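Local coordinates for C24 protein (Bizionia argentinensis JUB59, PDB 6OV6), which is probably the receptor-binding tip of the long tail fibre of a temperate bacteriophage, a trimeric, manganese-binding protein whose function is not yet established, at residues Lys39-Gly44 with Ile109-Phe114; Ser50-Gly55 with Gly69-Arg74; Phe64-Gly69 with Val100-Gly105; Val75-Thr80 with Phe96-Thr101. All blocks are in the same frame, centred on the assembly; numbering follows the deposited sequence.

Contact 1: Lys39-Gly44 with Ile109-Phe114; sequences KAIIKG and ISWAEF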
loop_
_atom_site.group_PDB
_atom_site.type_symbol
_atom_site.label_atom_id
_atom_site.label_comp_id
_atom_site.label_asym_id
_atom_site.label_seq_id
_atom_site.Cartn_x
_atom_site.Cartn_y
_atom_site.Cartn_z
ATOM N N LYS A 39 14.335 -28.490 -26.767
ATOM C CA LYS A 39 15.587 -27.718 -26.876
ATOM C C LYS A 39 16.104 -27.247 -25.528
ATOM O O LYS A 39 16.624 -26.139 -25.388
ATOM C CB LYS A 39 15.495 -26.572 -27.927
ATOM C CG LYS A 39 15.271 -27.097 -29.338
ATOM C CD LYS A 39 14.892 -25.972 -30.302
ATOM C CE LYS A 39 14.347 -26.543 -31.589
ATOM N NZ LYS A 39 13.816 -25.471 -32.472
ATOM N N ALA A 40 16.050 -28.151 -24.558
ATOM C CA ALA A 40 16.549 -27.844 -23.237
ATOM C C ALA A 40 17.966 -28.337 -23.127
ATOM O O ALA A 40 18.332 -29.375 -23.705
ATOM C CB ALA A 40 15.706 -28.540 -22.193
ATOM N N ILE A 41 18.750 -27.601 -22.358
ATOM C CA ILE A 41 20.061 -28.015 -21.906
ATOM C C ILE A 41 19.725 -28.731 -20.591
ATOM O O ILE A 41 19.242 -28.098 -19.644
ATOM C CB ILE A 41 21.042 -26.836 -21.684
ATOM C CG1 ILE A 41 21.402 -26.165 -23.035
ATOM C CG2 ILE A 41 22.296 -27.372 -20.928
ATOM C CD1 ILE A 41 22.161 -24.839 -22.931
ATOM N N ILE A 42 19.932 -30.051 -20.558
ATOM C CA ILE A 42 19.610 -30.865 -19.396
ATOM C C ILE A 42 20.736 -30.754 -18.363
ATOM O O ILE A 42 20.470 -30.590 -17.169
ATOM C CB ILE A 42 19.371 -32.360 -19.820
ATOM C CG1 ILE A 42 18.239 -32.520 -20.882
ATOM C CG2 ILE A 42 19.181 -33.292 -18.586
ATOM C CD1 ILE A 42 16.794 -32.163 -20.461
ATOM N N LYS A 43 21.986 -30.873 -18.834
ATOM C CA LYS A 43 23.169 -30.849 -18.000
ATOM C C LYS A 43 24.353 -30.280 -18.794
ATOM O O LYS A 43 24.424 -30.471 -20.003
ATOM C CB LYS A 43 23.455 -32.299 -17.555
ATOM C CG LYS A 43 24.497 -32.442 -16.450
ATOM C CD LYS A 43 24.765 -33.921 -16.166
ATOM C CE LYS A 43 25.954 -34.102 -15.241
ATOM N NZ LYS A 43 25.693 -33.556 -13.874
ATOM N N GLY A 44 25.268 -29.600 -18.100
ATOM C CA GLY A 44 26.491 -29.054 -18.682
ATOM C C GLY A 44 26.253 -27.961 -19.693
ATOM O O GLY A 44 25.363 -27.123 -19.501
ATOM N N ILE A 109 20.281 -26.287 -36.029
ATOM C CA ILE A 109 19.339 -25.515 -35.224
ATOM C C ILE A 109 20.121 -24.402 -34.575
ATOM O O ILE A 109 21.234 -24.643 -34.085
ATOM C CB ILE A 109 18.712 -26.437 -34.101
ATOM C CG1 ILE A 109 18.209 -27.814 -34.607
ATOM C CG2 ILE A 109 17.692 -25.719 -33.218
ATOM C CD1 ILE A 109 17.148 -27.834 -35.702
ATOM N N SER A 110 19.516 -23.205 -34.488
ATOM C CA SER A 110 20.123 -22.073 -33.792
ATOM C C SER A 110 20.346 -22.472 -32.324
ATOM O O SER A 110 19.398 -22.894 -31.656
ATOM C CB SER A 110 19.200 -20.859 -33.853
ATOM O OG SER A 110 19.704 -19.805 -33.054
ATOM N N TRP A 111 21.591 -22.384 -31.849
ATOM C CA TRP A 111 21.962 -22.703 -30.467
ATOM C C TRP A 111 21.272 -21.786 -29.448
ATOM O O TRP A 111 20.996 -22.233 -28.344
ATOM C CB TRP A 111 23.485 -22.682 -30.295
ATOM C CG TRP A 111 24.020 -23.015 -28.925
ATOM C CD1 TRP A 111 24.889 -22.260 -28.188
ATOM C CD2 TRP A 111 23.790 -24.218 -28.165
ATOM N NE1 TRP A 111 25.214 -22.913 -27.023
ATOM C CE2 TRP A 111 24.547 -24.111 -26.975
ATOM C CE3 TRP A 111 22.997 -25.365 -28.362
ATOM C CZ2 TRP A 111 24.536 -25.104 -25.985
ATOM C CZ3 TRP A 111 23.037 -26.373 -27.411
ATOM C CH2 TRP A 111 23.799 -26.241 -26.239
ATOM N N ALA A 112 20.954 -20.535 -29.832
ATOM C CA ALA A 112 20.270 -19.556 -28.967
ATOM C C ALA A 112 18.852 -20.024 -28.565
ATOM O O ALA A 112 18.300 -19.541 -27.574
ATOM C CB ALA A 112 20.200 -18.207 -29.662
ATOM N N GLU A 113 18.287 -20.987 -29.310
ATOM C CA GLU A 113 16.973 -21.580 -29.016
ATOM C C GLU A 113 17.043 -22.592 -27.847
ATOM O O GLU A 113 16.001 -23.000 -27.324
ATOM C CB GLU A 113 16.392 -22.237 -30.262
ATOM C CG GLU A 113 15.915 -21.229 -31.297
ATOM C CD GLU A 113 15.431 -21.820 -32.608
ATOM O OE1 GLU A 113 15.156 -23.043 -32.660
ATOM O OE2 GLU A 113 15.290 -21.041 -33.578
ATOM N N PHE A 114 18.266 -22.996 -27.451
ATOM C CA PHE A 114 18.494 -23.910 -26.341
ATOM C C PHE A 114 18.567 -23.128 -25.050
ATOM O O PHE A 114 19.256 -22.102 -24.977
ATOM C CB PHE A 114 19.732 -24.789 -26.551
ATOM C CG PHE A 114 19.509 -25.879 -27.570
ATOM C CD1 PHE A 114 19.377 -27.203 -27.174
ATOM C CD2 PHE A 114 19.461 -25.585 -28.931
ATOM C CE1 PHE A 114 19.174 -28.208 -28.115
ATOM C CE2 PHE A 114 19.273 -26.591 -29.873
ATOM C CZ PHE A 114 19.145 -27.900 -29.460
#
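Lys-39 runs extended beyond CG, beside Glu-113, and its NZ ends 2.8 Å from Glu-113 OE1, in a salt bridge that meets the carboxylate oxygen nearly along its C-O axis. The two side chains lie alongside each other and point the same way, while Ile-109 CG2 touches Lys-39 CE from across at 3.8 Å. Nearer its root the lysine is apolar: CB sits over the centre of the Phe-114 ring, 3.9 Å from the centroid and 6° off the normal, a CH-pi contact. The opposite face of that ring carries Trp-111 CZ3. Within the 3-10 turn Ser-110 O accepts from Glu-113 N, and Trp-111 O from Phe-114 N at 3.0 Å. Past this turn the chain enters strand 115-116, which pairs in parallel with strand 40-42 in the mixed sheet; Lys-39 and Ile-41 both bond through their backbones to Ala-115. On the other side Lys-39 and Ala-40 face Tyr-58 as a G1 beta bulge. Lys-39 O also receives a CA-H...O contact from Phe-114 CA at 3.1 Å. Glu-113 O accepts from Arg-121 NH2 of the third subunit. Ile-41 CD1 reaches the six-membered ring of Trp-111, 3.9 Å from CZ2.

Contact 2: Ser50-Gly55 with Gly69-Arg74; sequences STTTDG and GQTQSR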
loop_
_atom_site.group_PDB
_atom_site.type_symbol
_atom_site.label_atom_id
_atom_site.label_comp_id
_atom_site.label_asym_id
_atom_site.label_seq_id
_atom_site.Cartn_x
_atom_site.Cartn_y
_atom_site.Cartn_z
ATOM N N SER A 50 35.416 -18.555 -25.112
ATOM C CA SER A 50 35.067 -18.910 -26.489
ATOM C C SER A 50 34.580 -20.389 -26.597
ATOM O O SER A 50 34.166 -20.820 -27.670
ATOM C CB SER A 50 36.275 -18.678 -27.401
ATOM O OG SER A 50 37.308 -19.610 -27.109
ATOM N N THR A 51 34.651 -21.131 -25.466
ATOM C CA THR A 51 34.317 -22.544 -25.276
ATOM C C THR A 51 32.928 -22.789 -24.597
ATOM O O THR A 51 32.427 -21.959 -23.821
ATOM C CB THR A 51 35.500 -23.177 -24.498
ATOM O OG1 THR A 51 36.635 -23.219 -25.362
ATOM C CG2 THR A 51 35.230 -24.578 -23.947
ATOM N N THR A 52 32.312 -23.937 -24.936
ATOM C CA THR A 52 31.095 -24.477 -24.322
ATOM C C THR A 52 31.479 -25.903 -23.941
ATOM O O THR A 52 32.007 -26.645 -24.781
ATOM C CB THR A 52 29.883 -24.446 -25.266
ATOM O OG1 THR A 52 29.627 -23.112 -25.682
ATOM C CG2 THR A 52 28.613 -25.018 -24.615
ATOM N N THR A 53 31.247 -26.283 -22.677
ATOM C CA THR A 53 31.551 -27.636 -22.207
ATOM C C THR A 53 30.591 -28.648 -22.823
ATOM O O THR A 53 29.555 -28.282 -23.387
ATOM C CB THR A 53 31.466 -27.705 -20.663
ATOM O OG1 THR A 53 30.141 -27.356 -20.238
ATOM C CG2 THR A 53 32.507 -26.808 -19.966
ATOM N N ASP A 54 30.945 -29.920 -22.700
ATOM C CA ASP A 54 30.120 -31.045 -23.096
ATOM C C ASP A 54 28.907 -31.074 -22.159
ATOM O O ASP A 54 28.906 -30.443 -21.094
ATOM C CB ASP A 54 30.908 -32.352 -22.949
ATOM C CG ASP A 54 31.974 -32.572 -24.013
ATOM O OD1 ASP A 54 32.014 -31.790 -24.987
ATOM O OD2 ASP A 54 32.741 -33.549 -23.886
ATOM N N GLY A 55 27.869 -31.769 -22.571
ATOM C CA GLY A 55 26.686 -31.852 -21.739
ATOM C C GLY A 55 25.683 -32.823 -22.289
ATOM O O GLY A 55 26.046 -33.817 -22.939
ATOM N N GLY A 69 32.921 -27.535 -27.434
ATOM C CA GLY A 69 34.125 -27.023 -28.081
ATOM C C GLY A 69 33.957 -25.536 -28.290
ATOM O O GLY A 69 33.276 -24.887 -27.487
ATOM N N GLN A 70 34.519 -24.994 -29.389
ATOM C CA GLN A 70 34.392 -23.572 -29.724
ATOM C C GLN A 70 32.928 -23.229 -30.013
ATOM O O GLN A 70 32.323 -23.824 -30.903
ATOM C CB GLN A 70 35.289 -23.176 -30.929
ATOM C CG GLN A 70 36.797 -23.137 -30.627
ATOM C CD GLN A 70 37.213 -22.104 -29.596
ATOM O OE1 GLN A 70 36.931 -20.901 -29.717
ATOM N NE2 GLN A 70 37.919 -22.563 -28.572
ATOM N N THR A 71 32.357 -22.307 -29.225
ATOM C CA THR A 71 30.958 -21.871 -29.363
ATOM C C THR A 71 30.686 -21.379 -30.762
ATOM O O THR A 71 31.442 -20.556 -31.286
ATOM C CB THR A 71 30.612 -20.804 -28.309
ATOM O OG1 THR A 71 31.058 -21.257 -27.039
ATOM C CG2 THR A 71 29.120 -20.465 -28.255
ATOM N N GLN A 72 29.618 -21.920 -31.370
ATOM C CA GLN A 72 29.118 -21.589 -32.699
ATOM C C GLN A 72 27.648 -21.188 -32.568
ATOM O O GLN A 72 27.051 -21.385 -31.507
ATOM C CB GLN A 72 29.264 -22.780 -33.664
ATOM C CG GLN A 72 30.681 -23.039 -34.163
ATOM C CD GLN A 72 30.707 -24.111 -35.238
ATOM O OE1 GLN A 72 29.951 -24.083 -36.222
ATOM N NE2 GLN A 72 31.589 -25.077 -35.077
ATOM N N SER A 73 27.073 -20.612 -33.626
ATOM C CA SER A 73 25.689 -20.157 -33.600
ATOM C C SER A 73 24.684 -21.279 -33.813
ATOM O O SER A 73 23.509 -21.096 -33.503
ATOM C CB SER A 73 25.459 -19.025 -34.600
ATOM O OG SER A 73 25.762 -19.409 -35.927
ATOM N N ARG A 74 25.135 -22.426 -34.364
ATOM C CA ARG A 74 24.259 -23.563 -34.667
ATOM C C ARG A 74 24.770 -24.898 -34.174
ATOM O O ARG A 74 25.969 -25.096 -34.018
ATOM C CB ARG A 74 23.882 -23.637 -36.168
ATOM C CG ARG A 74 23.297 -22.333 -36.714
ATOM C CD ARG A 74 22.836 -22.424 -38.146
ATOM N NE ARG A 74 21.533 -23.079 -38.257
ATOM C CZ ARG A 74 20.368 -22.461 -38.091
ATOM N NH1 ARG A 74 20.331 -21.172 -37.769
ATOM N NH2 ARG A 74 19.233 -23.133 -38.206
#
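The open end of the beta hairpin formed by strands 51-59 and 62-70 is closed here by an antiparallel pairing of two residues on each side. Thr-52 and Gly-69 make the hydrogen-bonded pair, with Thr-52 N to Gly-69 O and Gly-69 N to Thr-52 O both 2.9 Å; Thr-51 and Gln-70 form the non-hydrogen-bonded pair beside it. One step further, Thr-71 N donates to Ser-50 O at 2.8 Å, 160° at the hydrogen and in the carbonyl plane. Gln-70 starts with CB 4.2 Å from Ser-50 O, CG anti to its own carbonyl carbon. A bend at chi2 (-63°) then folds the chain back over Ser-50, so that CD comes 3.5 Å from Ser-50 OG. At the tip OE1 takes a hydrogen bond from Ser-50 OG at 2.9 Å, in plane and on a lone pair, while NE2 lies beside Thr-51 OG1. This Ser-50/Gln-70 pairing lies on the surface; beneath it, Thr-52 is buried and its side chain touches Phe-66 and Phe-102. Thr-71 points its side chain toward segment 50-55 and crosses that of Thr-52 at about a right angle, bringing the two OG1 atoms to 2.7 Å in a hydrogen bond that either may donate.

Contact 3: Phe64-Gly69 with Val100-Gly105; sequences FKFVGG and VTFASG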
loop_
_atom_site.group_PDB
_atom_site.type_symbol
_atom_site.label_atom_id
_atom_site.label_comp_id
_atom_site.label_asym_id
_atom_site.label_seq_id
_atom_site.Cartn_x
_atom_site.Cartn_y
_atom_site.Cartn_z
ATOM N N PHE A 64 20.111 -36.420 -25.811
ATOM C CA PHE A 64 21.415 -36.609 -26.451
ATOM C C PHE A 64 22.569 -36.132 -25.638
ATOM O O PHE A 64 22.496 -35.063 -25.032
ATOM C CB PHE A 64 21.511 -35.816 -27.780
ATOM C CG PHE A 64 20.651 -36.267 -28.930
ATOM C CD1 PHE A 64 20.965 -37.418 -29.646
ATOM C CD2 PHE A 64 19.523 -35.542 -29.300
ATOM C CE1 PHE A 64 20.173 -37.831 -30.712
ATOM C CE2 PHE A 64 18.732 -35.960 -30.366
ATOM C CZ PHE A 64 19.082 -37.088 -31.081
ATOM N N LYS A 65 23.717 -36.831 -25.781
ATOM C CA LYS A 65 24.999 -36.347 -25.287
ATOM C C LYS A 65 25.328 -35.155 -26.224
ATOM O O LYS A 65 25.043 -35.215 -27.431
ATOM C CB LYS A 65 26.105 -37.410 -25.441
ATOM C CG LYS A 65 26.020 -38.542 -24.420
ATOM C CD LYS A 65 26.807 -39.781 -24.857
ATOM C CE LYS A 65 26.448 -41.000 -24.032
ATOM N NZ LYS A 65 27.120 -42.224 -24.541
ATOM N N PHE A 66 25.863 -34.077 -25.650
ATOM C CA PHE A 66 26.270 -32.888 -26.372
ATOM C C PHE A 66 27.780 -32.823 -26.308
ATOM O O PHE A 66 28.362 -32.908 -25.211
ATOM C CB PHE A 66 25.650 -31.603 -25.781
ATOM C CG PHE A 66 26.093 -30.342 -26.494
ATOM C CD1 PHE A 66 25.444 -29.909 -27.644
ATOM C CD2 PHE A 66 27.174 -29.596 -26.024
ATOM C CE1 PHE A 66 25.854 -28.745 -28.310
ATOM C CE2 PHE A 66 27.572 -28.415 -26.679
ATOM C CZ PHE A 66 26.909 -27.999 -27.818
ATOM N N VAL A 67 28.408 -32.659 -27.479
ATOM C CA VAL A 67 29.867 -32.521 -27.570
ATOM C C VAL A 67 30.164 -31.034 -27.792
ATOM O O VAL A 67 29.794 -30.467 -28.819
ATOM C CB VAL A 67 30.508 -33.443 -28.652
ATOM C CG1 VAL A 67 32.017 -33.151 -28.814
ATOM C CG2 VAL A 67 30.285 -34.914 -28.313
ATOM N N GLY A 68 30.770 -30.411 -26.792
ATOM C CA GLY A 68 31.123 -29.001 -26.850
ATOM C C GLY A 68 32.399 -28.734 -27.621
ATOM O O GLY A 68 32.892 -29.597 -28.356
ATOM N N GLY A 69 32.921 -27.535 -27.434
ATOM C CA GLY A 69 34.125 -27.023 -28.081
ATOM C C GLY A 69 33.957 -25.536 -28.290
ATOM O O GLY A 69 33.276 -24.887 -27.487
ATOM N N VAL A 100 24.792 -34.610 -30.314
ATOM C CA VAL A 100 24.627 -33.239 -30.786
ATOM C C VAL A 100 25.947 -32.516 -30.587
ATOM O O VAL A 100 26.623 -32.742 -29.582
ATOM C CB VAL A 100 23.438 -32.554 -30.059
ATOM C CG1 VAL A 100 23.326 -31.061 -30.384
ATOM C CG2 VAL A 100 22.140 -33.263 -30.423
ATOM N N THR A 101 26.308 -31.656 -31.556
ATOM C CA THR A 101 27.505 -30.819 -31.503
ATOM C C THR A 101 27.331 -29.513 -32.272
ATOM O O THR A 101 26.351 -29.357 -33.008
ATOM C CB THR A 101 28.796 -31.609 -31.843
ATOM O OG1 THR A 101 29.905 -30.854 -31.357
ATOM C CG2 THR A 101 28.966 -31.883 -33.326
ATOM N N PHE A 102 28.300 -28.585 -32.143
ATOM C CA PHE A 102 28.271 -27.368 -32.940
ATOM C C PHE A 102 28.542 -27.780 -34.375
ATOM O O PHE A 102 29.465 -28.565 -34.651
ATOM C CB PHE A 102 29.316 -26.353 -32.462
ATOM C CG PHE A 102 29.006 -25.780 -31.100
ATOM C CD1 PHE A 102 27.902 -24.954 -30.910
ATOM C CD2 PHE A 102 29.819 -26.062 -30.012
ATOM C CE1 PHE A 102 27.617 -24.415 -29.646
ATOM C CE2 PHE A 102 29.547 -25.512 -28.760
ATOM C CZ PHE A 102 28.447 -24.688 -28.585
ATOM N N ALA A 103 27.670 -27.331 -35.268
ATOM C CA ALA A 103 27.706 -27.662 -36.681
ATOM C C ALA A 103 26.841 -26.710 -37.464
ATOM O O ALA A 103 26.291 -25.777 -36.887
ATOM C CB ALA A 103 27.287 -29.119 -36.908
ATOM N N SER A 104 26.787 -26.862 -38.779
ATOM C CA SER A 104 26.020 -25.934 -39.611
ATOM C C SER A 104 25.395 -26.711 -40.770
ATOM O O SER A 104 25.555 -27.933 -40.844
ATOM C CB SER A 104 26.933 -24.811 -40.109
ATOM O OG SER A 104 28.194 -25.325 -40.524
ATOM N N GLY A 105 24.671 -26.009 -41.639
ATOM C CA GLY A 105 24.023 -26.622 -42.799
ATOM C C GLY A 105 22.662 -27.220 -42.512
ATOM O O GLY A 105 22.098 -26.996 -41.443
#
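Val-100 is the bump that the two phenylalanines of strand 62-70 close around. Its CG2, anti to the carbonyl carbon, presses against Phe-64 at 3.6 Å from CD2, and its CG1, anti to the backbone N, meets Phe-66 CD1 at the same 3.6 Å. The valine thus fills the gap between two side chains two residues apart on the neighbouring strand. Phe-66, with CG anti to its backbone N (chi1 178°), carries its ring across toward Phe-102 and ends with CZ 3.7 Å above that ring's plane, offset toward the rim. The pair is T-shaped, edge of Phe-66 to face of Phe-102, with planes at 87° and centroids 5.2 Å apart. Trp-111 completes the cluster, stacked on Phe-66 and edge-to-face with Phe-102. Val-67 and Thr-101 are on the other face of the sheet, side by side and pointing the same way; Thr-101 OG1 donates to Val-67 O at 2.6 Å from above the carbonyl plane. The backbones hold this fit in register: Val-100 N bonds to Lys-65 O at 3.0 Å, and Val-100 O receives Val-67 N at 2.8 Å, each donor nearly along the C=O axis. One residue of strand 96-102 thereby bonds the residues flanking Phe-66, the ladder pattern of parallel beta strands, here crossing at 21° inside a mixed sheet.

Contact 4: Val75-Thr80 with Phe96-Thr101; sequences VKILET and FERYVT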
loop_
_atom_site.group_PDB
_atom_site.type_symbol
_atom_site.label_atom_id
_atom_site.label_comp_id
_atom_site.label_asym_id
_atom_site.label_seq_id
_atom_site.Cartn_x
_atom_site.Cartn_y
_atom_site.Cartn_z
ATOM N N VAL A 75 23.829 -25.827 -33.929
ATOM C CA VAL A 75 24.114 -27.193 -33.496
ATOM C C VAL A 75 23.372 -28.160 -34.400
ATOM O O VAL A 75 22.383 -27.789 -35.046
ATOM C CB VAL A 75 23.840 -27.484 -31.976
ATOM C CG1 VAL A 75 24.764 -26.658 -31.084
ATOM C CG2 VAL A 75 22.367 -27.284 -31.592
ATOM N N LYS A 76 23.816 -29.411 -34.421
ATOM C CA LYS A 76 23.107 -30.425 -35.186
ATOM C C LYS A 76 23.290 -31.795 -34.603
ATOM O O LYS A 76 24.251 -32.022 -33.874
ATOM C CB LYS A 76 23.350 -30.331 -36.714
ATOM C CG LYS A 76 24.334 -31.295 -37.327
ATOM C CD LYS A 76 24.726 -30.898 -38.745
ATOM C CE LYS A 76 23.649 -31.122 -39.766
ATOM N NZ LYS A 76 24.118 -30.726 -41.129
ATOM N N ILE A 77 22.360 -32.704 -34.917
ATOM C CA ILE A 77 22.490 -34.092 -34.520
ATOM C C ILE A 77 23.438 -34.727 -35.547
ATOM O O ILE A 77 23.131 -34.701 -36.732
ATOM C CB ILE A 77 21.099 -34.808 -34.485
ATOM C CG1 ILE A 77 20.177 -34.198 -33.364
ATOM C CG2 ILE A 77 21.270 -36.345 -34.340
ATOM C CD1 ILE A 77 18.662 -34.401 -33.608
ATOM N N LEU A 78 24.584 -35.263 -35.098
ATOM C CA LEU A 78 25.528 -35.960 -35.967
ATOM C C LEU A 78 25.442 -37.457 -35.727
ATOM O O LEU A 78 25.100 -37.898 -34.627
ATOM C CB LEU A 78 26.980 -35.504 -35.757
ATOM C CG LEU A 78 27.357 -34.099 -36.229
ATOM C CD1 LEU A 78 28.858 -33.957 -36.211
ATOM C CD2 LEU A 78 26.879 -33.821 -37.672
ATOM N N GLU A 79 25.707 -38.218 -36.787
ATOM C CA GLU A 79 25.752 -39.666 -36.755
ATOM C C GLU A 79 27.099 -40.060 -37.338
ATOM O O GLU A 79 27.329 -39.923 -38.551
ATOM C CB GLU A 79 24.592 -40.294 -37.532
ATOM C CG GLU A 79 24.517 -41.783 -37.277
ATOM C CD GLU A 79 23.341 -42.531 -37.866
ATOM O OE1 GLU A 79 22.739 -42.045 -38.849
ATOM O OE2 GLU A 79 23.075 -43.655 -37.387
ATOM N N THR A 80 28.006 -40.463 -36.443
ATOM C CA THR A 80 29.380 -40.789 -36.786
ATOM C C THR A 80 29.771 -42.162 -36.281
ATOM O O THR A 80 29.131 -42.724 -35.379
ATOM C CB THR A 80 30.358 -39.704 -36.301
ATOM O OG1 THR A 80 30.295 -39.626 -34.878
ATOM C CG2 THR A 80 30.082 -38.341 -36.924
ATOM N N PHE A 96 27.418 -46.786 -35.890
ATOM C CA PHE A 96 27.279 -45.349 -35.656
ATOM C C PHE A 96 26.708 -44.998 -34.292
ATOM O O PHE A 96 25.944 -45.772 -33.712
ATOM C CB PHE A 96 26.406 -44.718 -36.753
ATOM C CG PHE A 96 26.936 -44.829 -38.159
ATOM C CD1 PHE A 96 27.977 -44.013 -38.594
ATOM C CD2 PHE A 96 26.396 -45.751 -39.052
ATOM C CE1 PHE A 96 28.495 -44.138 -39.890
ATOM C CE2 PHE A 96 26.889 -45.852 -40.358
ATOM C CZ PHE A 96 27.932 -45.040 -40.770
ATOM N N GLU A 97 27.048 -43.798 -33.819
ATOM C CA GLU A 97 26.537 -43.203 -32.577
ATOM C C GLU A 97 25.954 -41.835 -32.933
ATOM O O GLU A 97 26.438 -41.186 -33.868
ATOM C CB GLU A 97 27.646 -43.082 -31.509
ATOM C CG GLU A 97 28.874 -42.307 -31.959
ATOM C CD GLU A 97 29.991 -42.232 -30.939
ATOM O OE1 GLU A 97 30.736 -43.229 -30.793
ATOM O OE2 GLU A 97 30.163 -41.151 -30.335
ATOM N N ARG A 98 24.890 -41.434 -32.236
ATOM C CA ARG A 98 24.217 -40.165 -32.460
ATOM C C ARG A 98 24.413 -39.251 -31.275
ATOM O O ARG A 98 24.320 -39.685 -30.137
ATOM C CB ARG A 98 22.728 -40.382 -32.785
ATOM C CG ARG A 98 22.544 -40.907 -34.210
ATOM C CD ARG A 98 21.179 -41.498 -34.477
ATOM N NE ARG A 98 20.159 -40.454 -34.573
ATOM C CZ ARG A 98 19.233 -40.239 -33.649
ATOM N NH1 ARG A 98 19.171 -41.011 -32.572
ATOM N NH2 ARG A 98 18.343 -39.272 -33.810
ATOM N N TYR A 99 24.730 -37.995 -31.543
ATOM C CA TYR A 99 24.988 -36.994 -30.509
ATOM C C TYR A 99 24.773 -35.646 -31.134
ATOM O O TYR A 99 24.560 -35.543 -32.344
ATOM C CB TYR A 99 26.450 -37.115 -29.942
ATOM C CG TYR A 99 27.524 -36.979 -31.003
ATOM C CD1 TYR A 99 28.156 -35.758 -31.231
ATOM C CD2 TYR A 99 27.865 -38.056 -31.822
ATOM C CE1 TYR A 99 29.110 -35.614 -32.239
ATOM C CE2 TYR A 99 28.806 -37.918 -32.844
ATOM C CZ TYR A 99 29.439 -36.701 -33.038
ATOM O OH TYR A 99 30.362 -36.562 -34.042
ATOM N N VAL A 100 24.792 -34.610 -30.314
ATOM C CA VAL A 100 24.627 -33.239 -30.786
ATOM C C VAL A 100 25.947 -32.516 -30.587
ATOM O O VAL A 100 26.623 -32.742 -29.582
ATOM C CB VAL A 100 23.438 -32.554 -30.059
ATOM C CG1 VAL A 100 23.326 -31.061 -30.384
ATOM C CG2 VAL A 100 22.140 -33.263 -30.423
ATOM N N THR A 101 26.308 -31.656 -31.556
ATOM C CA THR A 101 27.505 -30.819 -31.503
ATOM C C THR A 101 27.331 -29.513 -32.272
ATOM O O THR A 101 26.351 -29.357 -33.008
ATOM C CB THR A 101 28.796 -31.609 -31.843
ATOM O OG1 THR A 101 29.905 -30.854 -31.357
ATOM C CG2 THR A 101 28.966 -31.883 -33.326
#
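Tyr-99 takes the crowded position between its backbone N and carbonyl carbon (chi1 58°), which tips its ring across the neighbouring strand. One face of the ring rests on Leu-78 CB, 4.2 Å from the centroid in a CH-pi contact. Thr-80 OG1 approaches in plane at the ring edge, 3.0 Å from Tyr-99 CE2, and shares a hydrogen bond with Tyr-99 OH at 3.2 Å that either may donate. Leu-78 CD1 lies between Tyr-99 OH and Thr-101 CG2, 3.6 Å from the latter. These side chains sit on one face of a regular antiparallel ladder in which strands 74-81 and 96-102 pair from Lys-76/Thr-101 to Thr-80/Glu-97. Each hydrogen-bonded pair is joined by two N-H...O bonds, as with Leu-78 N to Tyr-99 O at 2.8 Å and Tyr-99 N to Leu-78 O at 3.1 Å. On the opposite face Ile-77 CG1 packs on Val-100 CG2 at 3.7 Å. Further along, Glu-79 CG wedges between Phe-96 CB, 3.5 Å away, and Arg-98 CG. The NH2 end of the Arg-98 guanidinium lies against Phe-64 and makes its salt bridge with Glu-62. Lys-76 likewise sends NZ out of the ladder to the carbonyl oxygens of Ser-104 and Thr-106, in the loop that follows strand 96-102.

How the contacts relate
All four contacts belong to one mixed sheet near the N-terminal end of the modelled chain, away from the manganese site. Contacts 3 and 4 share Val-100 and Thr-101, so strand 96-102 lies between strands 62-70 and 74-81, with contact centres about 7 Å apart. Contact 2 shares Gly-69 with contact 3 and lies about 8 Å from it, carrying the sheet on to strand 51-59. Contact 1 spans the longest chain interval, enclosing the other three; contact 2 precedes contact 4 along the chain and interleaves with contact 3. Trp-111 and Phe-114 of contact 1 pack on Val-75 of contact 4, and Ile-109 N probably bonds to Val-75 O, tying strand 109-110 to the sheet.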